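Local atomic coordinates of uncharacterized N-acetyltransferase D2E76_00625 (Mycobacteroides abscessus, PDB entry 6YCA), a protein that probably transfers acetyl groups from acetyl coenzyme A to amines, as a GCN5-related N-acetyltransferase of the Eis family that is unable to modify aminoglycosides. Residues A[192-197]-A[255-260]; A[317-322]-A[401-406]. One frame throughout, in Å; residues are numbered along the deposited sequence.

Interaction 1 of 2, residues A[192-197]-A[255-260]; sequences ERAAWT and VAHSDE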
ATOM      1  N   GLU A 192     -33.588  18.680  18.061  1.00 22.32           N
ATOM      2  CA  GLU A 192     -33.815  19.559  19.204  1.00 23.16           C
ATOM      3  C   GLU A 192     -34.125  18.788  20.481  1.00 25.10           C
ATOM      4  O   GLU A 192     -33.769  19.239  21.576  1.00 27.28           O
ATOM      5  CB  GLU A 192     -34.942  20.548  18.886  1.00 26.02           C
ATOM      6  CG  GLU A 192     -35.291  21.482  20.033  1.00 33.88           C
ATOM      7  CD  GLU A 192     -34.102  22.295  20.513  1.00 41.25           C
ATOM      8  OE1 GLU A 192     -33.191  22.572  19.697  1.00 43.62           O
ATOM      9  OE2 GLU A 192     -34.075  22.645  21.714  1.00 41.38           O
ATOM     10  N   ARG A 193     -34.763  17.624  20.373  1.00 26.50           N
ATOM     11  CA  ARG A 193     -35.072  16.821  21.549  1.00 26.85           C
ATOM     12  C   ARG A 193     -33.929  15.900  21.979  1.00 27.18           C
ATOM     13  O   ARG A 193     -34.178  14.893  22.651  1.00 27.87           O
ATOM     14  CB  ARG A 193     -36.439  16.135  21.441  1.00 25.48           C
ATOM     15  CG  ARG A 193     -36.687  15.321  20.201  1.00 24.28           C
ATOM     16  CD  ARG A 193     -38.182  15.034  20.099  1.00 24.87           C
ATOM     17  NE  ARG A 193     -38.480  13.810  19.364  1.00 27.68           N
ATOM     18  CZ  ARG A 193     -38.679  12.623  19.925  1.00 28.29           C
ATOM     19  NH1 ARG A 193     -38.606  12.478  21.244  1.00 29.80           N
ATOM     20  NH2 ARG A 193     -38.948  11.575  19.162  1.00 27.25           N
ATOM     21  N   ALA A 194     -32.693  16.223  21.596  1.00 26.09           N
ATOM     22  CA  ALA A 194     -31.543  15.412  21.972  1.00 22.07           C
ATOM     23  C   ALA A 194     -31.361  15.457  23.481  1.00 24.84           C
ATOM     24  O   ALA A 194     -31.332  16.537  24.082  1.00 25.89           O
ATOM     25  CB  ALA A 194     -30.287  15.946  21.292  1.00 20.03           C
ATOM     26  N   ALA A 195     -31.232  14.278  24.097  1.00 25.49           N
ATOM     27  CA  ALA A 195     -31.120  14.181  25.542  1.00 21.96           C
ATOM     28  C   ALA A 195     -29.897  13.418  26.028  1.00 21.36           C
ATOM     29  O   ALA A 195     -29.718  13.289  27.244  1.00 22.01           O
ATOM     30  CB  ALA A 195     -32.381  13.544  26.140  1.00 23.02           C
ATOM     31  N   TRP A 196     -29.040  12.934  25.132  1.00 20.30           N
ATOM     32  CA  TRP A 196     -27.885  12.161  25.557  1.00 19.84           C
ATOM     33  C   TRP A 196     -26.817  13.074  26.143  1.00 25.23           C
ATOM     34  O   TRP A 196     -26.672  14.234  25.745  1.00 27.27           O
ATOM     35  CB  TRP A 196     -27.304  11.346  24.397  1.00 18.87           C
ATOM     36  CG  TRP A 196     -26.683  12.145  23.298  1.00 18.19           C
ATOM     37  CD1 TRP A 196     -25.411  12.637  23.262  1.00 17.79           C
ATOM     38  CD2 TRP A 196     -27.286  12.507  22.054  1.00 17.99           C
ATOM     39  NE1 TRP A 196     -25.191  13.303  22.083  1.00 17.41           N
ATOM     40  CE2 TRP A 196     -26.329  13.238  21.322  1.00 19.48           C
ATOM     41  CE3 TRP A 196     -28.546  12.300  21.493  1.00 18.29           C
ATOM     42  CZ2 TRP A 196     -26.595  13.758  20.058  1.00 19.48           C
ATOM     43  CZ3 TRP A 196     -28.809  12.818  20.238  1.00 18.10           C
ATOM     44  CH2 TRP A 196     -27.839  13.540  19.535  1.00 17.67           C
ATOM     45  N   THR A 197     -26.080  12.541  27.119  1.00 27.05           N
ATOM     46  CA  THR A 197     -25.065  13.325  27.809  1.00 29.26           C
ATOM     47  C   THR A 197     -23.936  13.684  26.853  1.00 32.78           C
ATOM     48  O   THR A 197     -23.424  12.824  26.128  1.00 35.31           O
ATOM     49  CB  THR A 197     -24.513  12.546  28.997  1.00 27.70           C
ATOM     50  OG1 THR A 197     -25.581  12.239  29.897  1.00 35.89           O
ATOM     51  CG2 THR A 197     -23.475  13.378  29.732  1.00 24.36           C
ATOM     52  N   VAL A 255     -29.016  10.321  14.812  1.00 27.22           N
ATOM     53  CA  VAL A 255     -29.687  10.873  15.980  1.00 23.94           C
ATOM     54  C   VAL A 255     -30.832   9.938  16.330  1.00 28.75           C
ATOM     55  O   VAL A 255     -31.720   9.703  15.503  1.00 32.36           O
ATOM     56  CB  VAL A 255     -30.195  12.294  15.709  1.00 22.29           C
ATOM     57  CG1 VAL A 255     -30.907  12.830  16.930  1.00 26.33           C
ATOM     58  CG2 VAL A 255     -29.040  13.190  15.320  1.00 23.24           C
ATOM     59  N   ALA A 256     -30.814   9.400  17.550  1.00 29.12           N
ATOM     60  CA  ALA A 256     -31.844   8.466  17.997  1.00 31.44           C
ATOM     61  C   ALA A 256     -32.185   8.781  19.445  1.00 35.30           C
ATOM     62  O   ALA A 256     -31.348   8.590  20.333  1.00 38.93           O
ATOM     63  CB  ALA A 256     -31.369   7.021  17.861  1.00 29.31           C
ATOM     64  N   HIS A 257     -33.419   9.230  19.681  1.00 31.25           N
ATOM     65  CA  HIS A 257     -33.887   9.626  21.003  1.00 24.49           C
ATOM     66  C   HIS A 257     -34.563   8.491  21.747  1.00 24.27           C
ATOM     67  O   HIS A 257     -35.138   8.718  22.817  1.00 32.20           O
ATOM     68  CB  HIS A 257     -34.849  10.808  20.896  1.00 28.63           C
ATOM     69  CG  HIS A 257     -34.322  11.938  20.072  1.00 41.37           C
ATOM     70  ND1 HIS A 257     -33.168  12.621  20.396  1.00 44.73           N
ATOM     71  CD2 HIS A 257     -34.797  12.514  18.943  1.00 44.90           C
ATOM     72  CE1 HIS A 257     -32.951  13.562  19.496  1.00 45.23           C
ATOM     73  NE2 HIS A 257     -33.925  13.521  18.605  1.00 46.04           N
ATOM     74  N   SER A 258     -34.504   7.278  21.207  1.00 21.29           N
ATOM     75  CA  SER A 258     -35.174   6.130  21.784  1.00 22.15           C
ATOM     76  C   SER A 258     -34.362   4.897  21.429  1.00 26.21           C
ATOM     77  O   SER A 258     -33.680   4.868  20.402  1.00 35.31           O
ATOM     78  CB  SER A 258     -36.578   6.011  21.184  1.00 25.69           C
ATOM     79  OG  SER A 258     -37.190   4.785  21.521  1.00 34.19           O
ATOM     80  N   ASP A 259     -34.422   3.882  22.295  1.00 27.79           N
ATOM     81  CA  ASP A 259     -33.750   2.622  21.983  1.00 33.91           C
ATOM     82  C   ASP A 259     -34.316   2.004  20.710  1.00 31.91           C
ATOM     83  O   ASP A 259     -33.568   1.464  19.886  1.00 28.47           O
ATOM     84  CB  ASP A 259     -33.849   1.652  23.162  1.00 39.56           C
ATOM     85  CG  ASP A 259     -32.960   2.054  24.328  1.00 37.72           C
ATOM     86  OD1 ASP A 259     -32.097   2.938  24.146  1.00 34.51           O
ATOM     87  OD2 ASP A 259     -33.130   1.488  25.430  1.00 38.46           O
ATOM     88  N   GLU A 260     -35.636   2.087  20.527  1.00 29.75           N
ATOM     89  CA  GLU A 260     -36.256   1.552  19.320  1.00 24.94           C
ATOM     90  C   GLU A 260     -35.795   2.310  18.083  1.00 21.54           C
ATOM     91  O   GLU A 260     -35.525   1.703  17.041  1.00 21.62           O
ATOM     92  CB  GLU A 260     -37.780   1.566  19.447  1.00 29.99           C
ATOM     93  CG  GLU A 260     -38.345   0.578  20.468  1.00 44.11           C
ATOM     94  CD  GLU A 260     -38.088   0.971  21.924  1.00 54.68           C
ATOM     95  OE1 GLU A 260     -37.768   2.151  22.192  1.00 54.71           O
ATOM     96  OE2 GLU A 260     -38.210   0.087  22.805  1.00 56.97           O
TER
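The imidazole of His257 carries Arg193 on one face: CG of the arginine sits over the rim, 3.9 Å from the ring centroid and 24° off the normal, a CH-pi contact, and Arg193 O also lies over a face, 3.4 Å from ND1 at an angle too poor for a hydrogen bond. The contact joins the end of strand 248-256, in the second GNAT domain, to the loop after helix 184-192. In turn, one face of the Arg193 guanidinium is met by His257 CD2, with the two planes 46° apart, so the groups cross obliquely rather than stack. The third flat group, the indole of Trp196, receives Val255 CG1 in its plane, 3.9 Å from CZ3 on the CZ3/CH2 edge; CG1 is anti to the backbone N, and the side chains cross at about a right angle, while NE1 of the indole is hydrogen-bonded beyond the two segments. Arg193 has CG in the crowded position between backbone N and carbonyl carbon (chi1 53°), and from there an extended chain runs past the ring to a salt bridge between NH2 and Asp228 OD1. After the turn, Ser258 OG weakly caps helix 259-270. His257 suits this turn because its ring lies against the backbone of 193-194, with CE1 3.4 Å from Ala194 CA, and still offers NE2 for a hydrogen bond with Ile190 O.

Interaction 2 of 2, residues A[317-322]-A[401-406]; sequences AALAAR and ALFSTG. With SO4 (sulfate ion), chain J.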
ATOM      1  N   ALA A 317     -21.377  25.934  40.161  1.00 35.07           N
ATOM      2  CA  ALA A 317     -22.647  25.813  39.454  1.00 34.45           C
ATOM      3  C   ALA A 317     -22.669  24.601  38.533  1.00 32.02           C
ATOM      4  O   ALA A 317     -23.726  23.986  38.347  1.00 31.98           O
ATOM      5  CB  ALA A 317     -22.947  27.096  38.685  1.00 37.69           C
ATOM      6  N   ALA A 318     -21.525  24.240  37.949  1.00 33.17           N
ATOM      7  CA  ALA A 318     -21.470  23.044  37.116  1.00 31.83           C
ATOM      8  C   ALA A 318     -21.700  21.792  37.954  1.00 33.87           C
ATOM      9  O   ALA A 318     -22.509  20.928  37.590  1.00 36.44           O
ATOM     10  CB  ALA A 318     -20.127  22.972  36.387  1.00 28.18           C
ATOM     11  N   LEU A 319     -21.007  21.687  39.092  1.00 31.72           N
ATOM     12  CA  LEU A 319     -21.173  20.531  39.966  1.00 31.87           C
ATOM     13  C   LEU A 319     -22.599  20.414  40.482  1.00 32.35           C
ATOM     14  O   LEU A 319     -23.069  19.307  40.763  1.00 32.57           O
ATOM     15  CB  LEU A 319     -20.195  20.624  41.136  1.00 35.72           C
ATOM     16  CG  LEU A 319     -18.719  20.531  40.763  1.00 33.55           C
ATOM     17  CD1 LEU A 319     -17.846  20.813  41.977  1.00 32.60           C
ATOM     18  CD2 LEU A 319     -18.416  19.165  40.170  1.00 30.16           C
ATOM     19  N   ALA A 320     -23.298  21.539  40.621  1.00 33.24           N
ATOM     20  CA  ALA A 320     -24.660  21.498  41.127  1.00 34.54           C
ATOM     21  C   ALA A 320     -25.661  21.127  40.043  1.00 33.64           C
ATOM     22  O   ALA A 320     -26.729  20.589  40.353  1.00 37.53           O
ATOM     23  CB  ALA A 320     -25.031  22.845  41.746  1.00 36.05           C
ATOM     24  N   ALA A 321     -25.331  21.384  38.776  1.00 32.08           N
ATOM     25  CA  ALA A 321     -26.273  21.133  37.693  1.00 31.32           C
ATOM     26  C   ALA A 321     -26.381  19.666  37.315  1.00 33.18           C
ATOM     27  O   ALA A 321     -27.378  19.277  36.698  1.00 35.65           O
ATOM     28  CB  ALA A 321     -25.887  21.947  36.459  1.00 30.16           C
ATOM     29  N   ARG A 322     -25.383  18.853  37.649  1.00 37.46           N
ATOM     30  CA  ARG A 322     -25.403  17.427  37.358  1.00 35.68           C
ATOM     31  C   ARG A 322     -25.918  16.645  38.561  1.00 32.06           C
ATOM     32  O   ARG A 322     -25.993  17.154  39.681  1.00 32.41           O
ATOM     33  CB  ARG A 322     -24.029  16.902  36.933  1.00 38.94           C
ATOM     34  CG  ARG A 322     -22.994  16.806  38.039  1.00 40.55           C
ATOM     35  CD  ARG A 322     -21.909  15.799  37.664  1.00 40.46           C
ATOM     36  NE  ARG A 322     -22.378  14.418  37.766  1.00 41.63           N
ATOM     37  CZ  ARG A 322     -21.670  13.352  37.398  1.00 38.30           C
ATOM     38  NH1 ARG A 322     -20.449  13.497  36.896  1.00 35.36           N
ATOM     39  NH2 ARG A 322     -22.184  12.134  37.534  1.00 35.62           N
ATOM     40  N   ALA A 401     -18.097   6.331  43.046  1.00 38.73           N
ATOM     41  CA  ALA A 401     -19.462   5.877  43.286  1.00 40.06           C
ATOM     42  C   ALA A 401     -20.463   6.999  43.037  1.00 42.37           C
ATOM     43  O   ALA A 401     -21.556   6.764  42.506  1.00 43.22           O
ATOM     44  CB  ALA A 401     -19.595   5.328  44.705  1.00 37.52           C
ATOM     45  N   LEU A 402     -20.096   8.231  43.403  1.00 40.40           N
ATOM     46  CA  LEU A 402     -20.984   9.373  43.211  1.00 35.90           C
ATOM     47  C   LEU A 402     -21.078   9.759  41.741  1.00 38.13           C
ATOM     48  O   LEU A 402     -22.175   9.990  41.219  1.00 47.23           O
ATOM     49  CB  LEU A 402     -20.480  10.561  44.028  1.00 35.34           C
ATOM     50  CG  LEU A 402     -20.765  10.552  45.530  1.00 41.05           C
ATOM     51  CD1 LEU A 402     -20.089  11.731  46.214  1.00 38.29           C
ATOM     52  CD2 LEU A 402     -22.264  10.554  45.795  1.00 43.77           C
ATOM     53  N   PHE A 403     -19.933   9.843  41.059  1.00 32.97           N
ATOM     54  CA  PHE A 403     -19.851  10.395  39.712  1.00 32.09           C
ATOM     55  C   PHE A 403     -20.165   9.395  38.604  1.00 33.28           C
ATOM     56  O   PHE A 403     -20.257   9.807  37.443  1.00 33.90           O
ATOM     57  CB  PHE A 403     -18.463  10.997  39.472  1.00 31.42           C
ATOM     58  CG  PHE A 403     -18.252  12.329  40.130  1.00 30.10           C
ATOM     59  CD1 PHE A 403     -18.141  12.431  41.506  1.00 30.96           C
ATOM     60  CD2 PHE A 403     -18.148  13.483  39.366  1.00 29.79           C
ATOM     61  CE1 PHE A 403     -17.944  13.656  42.110  1.00 31.65           C
ATOM     62  CE2 PHE A 403     -17.947  14.715  39.965  1.00 29.06           C
ATOM     63  CZ  PHE A 403     -17.843  14.802  41.338  1.00 30.69           C
ATOM     64  N   SER A 404     -20.329   8.112  38.924  1.00 35.78           N
ATOM     65  CA  SER A 404     -20.485   7.089  37.898  1.00 38.52           C
ATOM     66  C   SER A 404     -21.703   7.363  37.022  1.00 34.19           C
ATOM     67  O   SER A 404     -22.723   7.879  37.491  1.00 28.13           O
ATOM     68  CB  SER A 404     -20.644   5.718  38.558  1.00 53.19           C
ATOM     69  OG  SER A 404     -21.842   5.647  39.325  1.00 61.30           O
ATOM     70  N   THR A 405     -21.570   7.047  35.731  1.00 26.77           N
ATOM     71  CA  THR A 405     -22.654   7.149  34.761  1.00 25.25           C
ATOM     72  C   THR A 405     -22.715   5.874  33.928  1.00 28.20           C
ATOM     73  O   THR A 405     -21.732   5.140  33.805  1.00 30.56           O
ATOM     74  CB  THR A 405     -22.478   8.354  33.824  1.00 24.04           C
ATOM     75  OG1 THR A 405     -21.272   8.201  33.068  1.00 29.71           O
ATOM     76  CG2 THR A 405     -22.419   9.648  34.613  1.00 24.63           C
ATOM     77  N   GLY A 406     -23.879   5.627  33.332  1.00 29.83           N
ATOM     78  CA  GLY A 406     -24.083   4.414  32.564  1.00 31.25           C
ATOM     79  C   GLY A 406     -23.630   4.494  31.120  1.00 35.30           C
ATOM     80  O   GLY A 406     -23.333   3.469  30.499  1.00 40.95           O
TER
HETATM   81  S   SO4 J 504     -26.691   7.595  32.274  1.00 47.57           S
HETATM   82  O1  SO4 J 504     -27.372   8.298  31.191  1.00 49.49           O
HETATM   83  O2  SO4 J 504     -26.854   6.155  32.094  1.00 53.09           O
HETATM   84  O3  SO4 J 504     -27.265   7.992  33.558  1.00 49.39           O
HETATM   85  O4  SO4 J 504     -25.273   7.934  32.251  1.00 45.34           O
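From CB, which points toward 401-406, the side chain of Arg322 runs from the end of helix 315-321 across to the C-terminal end of helix 395-403, within the sterol carrier protein-like domain. CG takes the crowded position between backbone N and carbonyl carbon, and a bend at chi3 (-74°) turns the tip to Phe403. NE, like NH2, also has a hydrogen bond to a residue adjoining the segments. CZ lies 3.8 Å from Phe403 O and 4.0 Å from Phe403 CD2. NH1 comes 3.4 Å from Phe403 CD2, while CG of that ring lies over one guanidinium face; with the planes 71° apart, this is a steep crossing rather than a parallel stack. NH2 makes the one hydrogen bond between the segments, 3.0 Å to Phe403 O, with an N-H...O angle of 157°. The carbonyl stays near the guanidinium plane, although the donor stands above the carbonyl plane. A long, charged arginine suits this buried place because it can reach a backbone oxygen near a helix end, which probably eases its charge. Phe403 fills the core: Leu319 CD2 meets its edge, and Trp379 and Tyr324 pack edge-to-face with it. Past Thr405, a sulfate, probably from the crystallisation liquor, accepts through O4 from Gly406 N at 2.9 Å.

Interactions 1 and 2 follow one another along the chain, the first closing before the second opens, and their centres are 20 Å apart. Their nearest atoms are about 6 Å from each other, so they do not touch. Interaction 1 involves the second GNAT domain through 255-260, and interaction 2 the sterol carrier protein-like region; Pro89 is touched by Thr197 of segment 192-197 and by Arg322 of segment 317-322. Asp259 makes a long, weak ion pair with Arg384 of the second subunit, and Gly406 O accepts a hydrogen bond from Thr378 OG1 of that subunit. The acetyl coenzyme A pocket is built from residues between 42 and 145, none of which belongs to either pair of segments.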